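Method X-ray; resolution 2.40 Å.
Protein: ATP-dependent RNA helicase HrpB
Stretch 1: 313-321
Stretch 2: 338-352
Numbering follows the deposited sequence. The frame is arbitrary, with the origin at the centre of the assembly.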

ATOM      1  N   GLN A 313     -14.751  -6.674   2.863  1.00 34.12           N
ATOM      2  CA  GLN A 313     -14.875  -5.543   3.775  1.00 38.30           C
ATOM      3  C   GLN A 313     -16.204  -4.806   3.610  1.00 34.02           C
ATOM      4  O   GLN A 313     -16.908  -4.984   2.605  1.00 27.70           O
ATOM      5  CB  GLN A 313     -13.721  -4.570   3.569  1.00 40.33           C
ATOM      6  CG  GLN A 313     -13.696  -3.947   2.190  1.00 46.57           C
ATOM      7  CD  GLN A 313     -12.628  -2.885   2.057  1.00 52.90           C
ATOM      8  OE1 GLN A 313     -11.683  -2.836   2.847  1.00 62.37           O
ATOM      9  NE2 GLN A 313     -12.776  -2.022   1.064  1.00 54.58           N
ATOM     10  N   ARG A 314     -16.525  -3.980   4.602  1.00 32.06           N
ATOM     11  CA  ARG A 314     -17.727  -3.148   4.571  1.00 30.91           C
ATOM     12  C   ARG A 314     -17.667  -2.179   3.432  1.00 26.39           C
ATOM     13  O   ARG A 314     -16.623  -1.599   3.134  1.00 28.53           O
ATOM     14  CB  ARG A 314     -17.907  -2.384   5.883  1.00 35.52           C
ATOM     15  CG  ARG A 314     -18.475  -3.245   6.976  1.00 40.45           C
ATOM     16  CD  ARG A 314     -19.893  -3.698   6.661  1.00 43.79           C
ATOM     17  NE  ARG A 314     -20.297  -4.776   7.550  1.00 52.45           N
ATOM     18  CZ  ARG A 314     -20.713  -4.597   8.797  1.00 59.37           C
ATOM     19  NH1 ARG A 314     -20.799  -3.372   9.294  1.00 62.71           N
ATOM     20  NH2 ARG A 314     -21.054  -5.644   9.542  1.00 64.94           N
ATOM     21  N   VAL A 315     -18.808  -2.026   2.793  1.00 28.20           N
ATOM     22  CA  VAL A 315     -18.999  -1.106   1.687  1.00 27.70           C
ATOM     23  C   VAL A 315     -19.116   0.316   2.262  1.00 32.29           C
ATOM     24  O   VAL A 315     -19.525   0.494   3.409  1.00 33.79           O
ATOM     25  CB  VAL A 315     -20.250  -1.559   0.887  1.00 46.11           C
ATOM     26  CG1 VAL A 315     -20.755  -0.512  -0.054  1.00 49.99           C
ATOM     27  CG2 VAL A 315     -19.946  -2.867   0.145  1.00 43.32           C
ATOM     28  N   SER A 316     -18.715   1.327   1.502  1.00 31.13           N
ATOM     29  CA  SER A 316     -18.801   2.696   1.999  1.00 33.96           C
ATOM     30  C   SER A 316     -20.231   3.248   1.973  1.00 31.66           C
ATOM     31  O   SER A 316     -21.103   2.684   1.322  1.00 30.40           O
ATOM     32  CB  SER A 316     -17.889   3.607   1.183  1.00 36.89           C
ATOM     33  OG  SER A 316     -18.442   3.843  -0.100  1.00 36.35           O
ATOM     34  N   GLN A 317     -20.452   4.356   2.677  1.00 24.44           N
ATOM     35  CA  GLN A 317     -21.739   5.022   2.641  1.00 30.91           C
ATOM     36  C   GLN A 317     -22.114   5.446   1.222  1.00 34.08           C
ATOM     37  O   GLN A 317     -23.275   5.294   0.811  1.00 31.11           O
ATOM     38  CB  GLN A 317     -21.752   6.238   3.569  1.00 27.59           C
ATOM     39  CG  GLN A 317     -21.437   5.897   5.021  1.00 34.95           C
ATOM     40  CD  GLN A 317     -21.738   7.045   5.984  1.00 42.62           C
ATOM     41  OE1 GLN A 317     -22.685   7.793   5.780  1.00 51.93           O
ATOM     42  NE2 GLN A 317     -20.924   7.189   7.026  1.00 39.31           N
ATOM     43  N   ALA A 318     -21.154   5.976   0.469  1.00 34.04           N
ATOM     44  CA  ALA A 318     -21.465   6.407  -0.894  1.00 32.90           C
ATOM     45  C   ALA A 318     -21.946   5.226  -1.753  1.00 32.05           C
ATOM     46  O   ALA A 318     -22.916   5.352  -2.498  1.00 33.15           O
ATOM     47  CB  ALA A 318     -20.259   7.097  -1.542  1.00 31.13           C
ATOM     48  N   SER A 319     -21.316   4.065  -1.632  1.00 31.17           N
ATOM     49  CA  SER A 319     -21.786   2.953  -2.456  1.00 35.51           C
ATOM     50  C   SER A 319     -23.030   2.282  -1.879  1.00 33.71           C
ATOM     51  O   SER A 319     -23.845   1.749  -2.629  1.00 34.74           O
ATOM     52  CB  SER A 319     -20.681   1.926  -2.689  1.00 38.54           C
ATOM     53  OG  SER A 319     -19.778   1.895  -1.624  1.00 47.80           O
ATOM     54  N   MET A 320     -23.210   2.320  -0.567  1.00 30.32           N
ATOM     55  CA  MET A 320     -24.476   1.842  -0.023  1.00 29.05           C
ATOM     56  C   MET A 320     -25.625   2.698  -0.566  1.00 30.35           C
ATOM     57  O   MET A 320     -26.708   2.194  -0.914  1.00 33.36           O
ATOM     58  CB  MET A 320     -24.452   1.863   1.497  1.00 28.09           C
ATOM     59  CG  MET A 320     -23.795   0.606   2.121  1.00 22.68           C
ATOM     60  SD  MET A 320     -24.057   0.478   3.902  1.00 28.81           S
ATOM     61  CE  MET A 320     -23.116   1.900   4.457  1.00 27.24           C
ATOM     62  N   THR A 321     -25.367   3.992  -0.679  1.00 28.88           N
ATOM     63  CA  THR A 321     -26.347   4.927  -1.220  1.00 30.47           C
ATOM     64  C   THR A 321     -26.529   4.712  -2.725  1.00 31.58           C
ATOM     65  O   THR A 321     -27.649   4.734  -3.234  1.00 33.96           O
ATOM     66  CB  THR A 321     -25.942   6.381  -0.924  1.00 33.68           C
ATOM     67  OG1 THR A 321     -26.039   6.598   0.490  1.00 35.55           O
ATOM     68  CG2 THR A 321     -26.853   7.348  -1.618  1.00 26.13           C
ATOM     69  N   LEU A 338     -28.071  -5.063   5.031  1.00 26.34           N
ATOM     70  CA  LEU A 338     -27.871  -6.129   6.017  1.00 26.81           C
ATOM     71  C   LEU A 338     -26.776  -5.850   7.065  1.00 33.10           C
ATOM     72  O   LEU A 338     -25.926  -6.711   7.362  1.00 31.12           O
ATOM     73  CB  LEU A 338     -27.560  -7.427   5.292  1.00 23.18           C
ATOM     74  CG  LEU A 338     -28.693  -7.824   4.351  1.00 27.64           C
ATOM     75  CD1 LEU A 338     -28.422  -9.217   3.765  1.00 25.91           C
ATOM     76  CD2 LEU A 338     -30.032  -7.752   5.068  1.00 22.05           C
ATOM     77  N   ILE A 339     -26.813  -4.637   7.612  1.00 22.09           N
ATOM     78  CA  ILE A 339     -26.032  -4.260   8.775  1.00 22.56           C
ATOM     79  C   ILE A 339     -26.891  -3.374   9.660  1.00 25.78           C
ATOM     80  O   ILE A 339     -27.899  -2.835   9.211  1.00 22.61           O
ATOM     81  CB  ILE A 339     -24.743  -3.511   8.400  1.00 25.14           C
ATOM     82  CG1 ILE A 339     -25.083  -2.216   7.643  1.00 26.99           C
ATOM     83  CG2 ILE A 339     -23.818  -4.405   7.580  1.00 23.26           C
ATOM     84  CD1 ILE A 339     -23.866  -1.452   7.218  1.00 25.60           C
ATOM     85  N   ALA A 340     -26.498  -3.225  10.918  1.00 29.39           N
ATOM     86  CA  ALA A 340     -27.183  -2.289  11.803  1.00 29.84           C
ATOM     87  C   ALA A 340     -27.025  -0.867  11.284  1.00 30.49           C
ATOM     88  O   ALA A 340     -25.999  -0.548  10.666  1.00 32.91           O
ATOM     89  CB  ALA A 340     -26.635  -2.397  13.198  1.00 29.17           C
ATOM     90  N   LYS A 341     -28.016  -0.012  11.534  1.00 32.38           N
ATOM     91  CA  LYS A 341     -27.954   1.379  11.062  1.00 32.37           C
ATOM     92  C   LYS A 341     -26.731   2.149  11.600  1.00 32.36           C
ATOM     93  O   LYS A 341     -26.058   2.876  10.852  1.00 33.29           O
ATOM     94  CB  LYS A 341     -29.227   2.129  11.430  1.00 29.18           C
ATOM     95  CG  LYS A 341     -29.247   3.532  10.872  1.00 32.94           C
ATOM     96  CD  LYS A 341     -30.538   4.218  11.237  1.00 45.25           C
ATOM     97  CE  LYS A 341     -30.670   5.573  10.571  1.00 50.95           C
ATOM     98  NZ  LYS A 341     -32.027   6.130  10.847  1.00 58.46           N
ATOM     99  N   GLU A 342     -26.423   1.972  12.879  1.00 32.14           N
ATOM    100  CA  GLU A 342     -25.306   2.692  13.498  1.00 41.40           C
ATOM    101  C   GLU A 342     -23.944   2.286  12.893  1.00 41.88           C
ATOM    102  O   GLU A 342     -23.007   3.091  12.851  1.00 42.03           O
ATOM    103  CB  GLU A 342     -25.320   2.464  15.007  1.00 54.10           C
ATOM    104  CG  GLU A 342     -25.290   0.998  15.383  1.00 74.82           C
ATOM    105  CD  GLU A 342     -25.354   0.761  16.877  1.00 95.40           C
ATOM    106  OE1 GLU A 342     -26.145  -0.110  17.298  1.00105.37           O
ATOM    107  OE2 GLU A 342     -24.603   1.429  17.624  1.00107.14           O
ATOM    108  N   GLN A 343     -23.836   1.047  12.415  1.00 35.58           N
ATOM    109  CA  GLN A 343     -22.627   0.612  11.720  1.00 35.31           C
ATOM    110  C   GLN A 343     -22.563   1.245  10.335  1.00 33.52           C
ATOM    111  O   GLN A 343     -21.484   1.584   9.850  1.00 35.01           O
ATOM    112  CB  GLN A 343     -22.575  -0.911  11.598  1.00 35.71           C
ATOM    113  CG  GLN A 343     -22.556  -1.612  12.940  1.00 42.53           C
ATOM    114  CD  GLN A 343     -22.459  -3.134  12.849  1.00 48.57           C
ATOM    115  OE1 GLN A 343     -22.302  -3.710  11.774  1.00 43.42           O
ATOM    116  NE2 GLN A 343     -22.564  -3.787  13.998  1.00 61.24           N
ATOM    117  N   ALA A 344     -23.720   1.388   9.696  1.00 29.79           N
ATOM    118  CA  ALA A 344     -23.786   2.064   8.411  1.00 30.83           C
ATOM    119  C   ALA A 344     -23.340   3.527   8.568  1.00 32.82           C
ATOM    120  O   ALA A 344     -22.622   4.052   7.717  1.00 33.69           O
ATOM    121  CB  ALA A 344     -25.198   1.979   7.822  1.00 25.34           C
ATOM    122  N   GLU A 345     -23.729   4.152   9.681  1.00 31.06           N
ATOM    123  CA  GLU A 345     -23.393   5.549   9.944  1.00 33.37           C
ATOM    124  C   GLU A 345     -21.911   5.760  10.226  1.00 33.83           C
ATOM    125  O   GLU A 345     -21.422   6.873  10.113  1.00 41.62           O
ATOM    126  CB  GLU A 345     -24.223   6.074  11.114  1.00 32.17           C
ATOM    127  CG  GLU A 345     -25.702   6.171  10.763  1.00 40.84           C
ATOM    128  CD  GLU A 345     -26.609   6.483  11.947  1.00 50.91           C
ATOM    129  OE1 GLU A 345     -26.150   6.382  13.108  1.00 56.24           O
ATOM    130  OE2 GLU A 345     -27.793   6.820  11.705  1.00 54.63           O
ATOM    131  N   ARG A 346     -21.203   4.698  10.593  1.00 26.86           N
ATOM    132  CA  ARG A 346     -19.776   4.790  10.929  1.00 30.65           C
ATOM    133  C   ARG A 346     -18.904   4.217   9.810  1.00 30.19           C
ATOM    134  O   ARG A 346     -17.692   4.240   9.909  1.00 29.86           O
ATOM    135  CB  ARG A 346     -19.465   4.062  12.247  1.00 27.52           C
ATOM    136  CG  ARG A 346     -20.126   4.694  13.472  1.00 32.73           C
ATOM    137  CD  ARG A 346     -19.583   4.101  14.789  1.00 36.26           C
ATOM    138  NE  ARG A 346     -20.041   2.730  15.046  1.00 38.84           N
ATOM    139  CZ  ARG A 346     -21.070   2.418  15.837  1.00 42.46           C
ATOM    140  NH1 ARG A 346     -21.766   3.374  16.444  1.00 39.22           N
ATOM    141  NH2 ARG A 346     -21.407   1.148  16.023  1.00 43.36           N
ATOM    142  N   ALA A 347     -19.526   3.693   8.758  1.00 28.10           N
ATOM    143  CA  ALA A 347     -18.764   3.219   7.617  1.00 28.93           C
ATOM    144  C   ALA A 347     -18.052   4.412   6.998  1.00 29.97           C
ATOM    145  O   ALA A 347     -18.518   5.544   7.128  1.00 30.85           O
ATOM    146  CB  ALA A 347     -19.685   2.506   6.566  1.00 24.16           C
ATOM    147  N   ALA A 348     -16.913   4.161   6.354  1.00 31.43           N
ATOM    148  CA  ALA A 348     -16.225   5.175   5.563  1.00 32.05           C
ATOM    149  C   ALA A 348     -17.225   5.895   4.645  1.00 29.48           C
ATOM    150  O   ALA A 348     -18.166   5.278   4.127  1.00 32.62           O
ATOM    151  CB  ALA A 348     -15.078   4.526   4.725  1.00 28.55           C
ATOM    152  N   ALA A 349     -17.038   7.197   4.470  1.00 27.69           N
ATOM    153  CA  ALA A 349     -17.937   7.991   3.639  1.00 30.94           C
ATOM    154  C   ALA A 349     -17.816   7.578   2.184  1.00 33.78           C
ATOM    155  O   ALA A 349     -18.818   7.474   1.472  1.00 39.06           O
ATOM    156  CB  ALA A 349     -17.632   9.479   3.785  1.00 28.15           C
ATOM    157  N   GLN A 350     -16.576   7.335   1.763  1.00 31.23           N
ATOM    158  CA  GLN A 350     -16.231   7.067   0.372  1.00 31.71           C
ATOM    159  C   GLN A 350     -15.494   5.742   0.227  1.00 32.14           C
ATOM    160  O   GLN A 350     -14.916   5.242   1.193  1.00 32.29           O
ATOM    161  CB  GLN A 350     -15.357   8.200  -0.198  1.00 32.35           C
ATOM    162  CG  GLN A 350     -15.975   9.597  -0.116  1.00 36.70           C
ATOM    163  CD  GLN A 350     -17.248   9.716  -0.953  1.00 46.76           C
ATOM    164  OE1 GLN A 350     -17.392   9.041  -1.984  1.00 48.44           O
ATOM    165  NE2 GLN A 350     -18.178  10.581  -0.518  1.00 46.42           N
ATOM    166  N   SER A 351     -15.501   5.181  -0.978  1.00 31.64           N
ATOM    167  CA  SER A 351     -14.730   3.965  -1.249  1.00 35.96           C
ATOM    168  C   SER A 351     -13.231   4.250  -1.401  1.00 33.09           C
ATOM    169  O   SER A 351     -12.837   5.315  -1.837  1.00 33.59           O
ATOM    170  CB  SER A 351     -15.243   3.284  -2.509  1.00 37.26           C
ATOM    171  OG  SER A 351     -16.582   2.902  -2.324  1.00 46.29           O
ATOM    172  N   GLU A 352     -12.413   3.280  -1.032  1.00 32.61           N
ATOM    173  CA  GLU A 352     -10.975   3.375  -1.154  1.00 36.44           C
ATOM    174  C   GLU A 352     -10.558   3.134  -2.611  1.00 35.11           C
ATOM    175  O   GLU A 352     -10.860   2.087  -3.171  1.00 31.14           O
ATOM    176  CB  GLU A 352     -10.319   2.355  -0.231  1.00 42.27           C
ATOM    177  CG  GLU A 352      -8.911   2.693   0.228  1.00 52.79           C
ATOM    178  CD  GLU A 352      -8.419   1.685   1.249  1.00 59.14           C
ATOM    179  OE1 GLU A 352      -9.111   0.654   1.424  1.00 66.22           O
ATOM    180  OE2 GLU A 352      -7.359   1.916   1.871  1.00 58.41           O
TER
HETATM  181  O   HOH W   1     -19.942  -0.684   8.238  1.00 51.23           O
HETATM  182  O   HOH W   2     -17.118   0.985  -0.859  1.00 29.76           O

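The contact is anchored where the helix beginning at Gln317 meets the loop at Ala347 to Ser351. The first turn of any helix has amide groups without partners inside the helix, and here two of them find carbonyls across the contact: Gln317 N donates to Ala348 O at 2.9 Å, almost linearly at 171°, and Ala318 N donates to Ala349 O at 3.0 Å with a more bent angle of 144°. These bonds use only backbone atoms, so they do not depend on the side chains of Ala348 and Ala349, whose CA-to-CB bonds point sideways and away; the chains run close, with the CA atoms of Gln317 and Ala349 4.9 Å apart. The side chain of Gln317 adds a third bond, NE2 to Ala347 O at 2.9 Å and 168°; its side chain is long enough to carry the amide to the carbonyl of Ala347.

Ser316, at the N-cap position, carries a short hydroxyl that serves two neighbours. Its OG is hydrogen-bonded to Ser319 OG at 2.8 Å and to Ser351 OG at 3.0 Å. Water 2 reinforces the join, accepting from Ser316 N at 2.9 Å and lying 2.5 Å from Ser351 OG.

Farther out, Arg314 holds Gln343 in a fork: NH1 and NH2 both donate to Gln343 OE1, at 2.9 and 3.2 Å. Water 1 accepts from Arg314 NH1 at 3.0 Å and donates to Gln343 O at 3.2 Å. The oxygen OE1 lies at the guanidinium edge, where the N-H groups point, while Ile339 CG2 covers one face, 3.3 Å from Arg314 CZ.

Apolar packing completes the contact. The flexible, unbranched Met320 places SD 3.8 Å from Ile339 CD1, and its CE lies 4.0 Å from Ala344 CB and 4.1 Å from Ala347 CB. Ala347 points its CB at that methyl, so its small side chain suits the place.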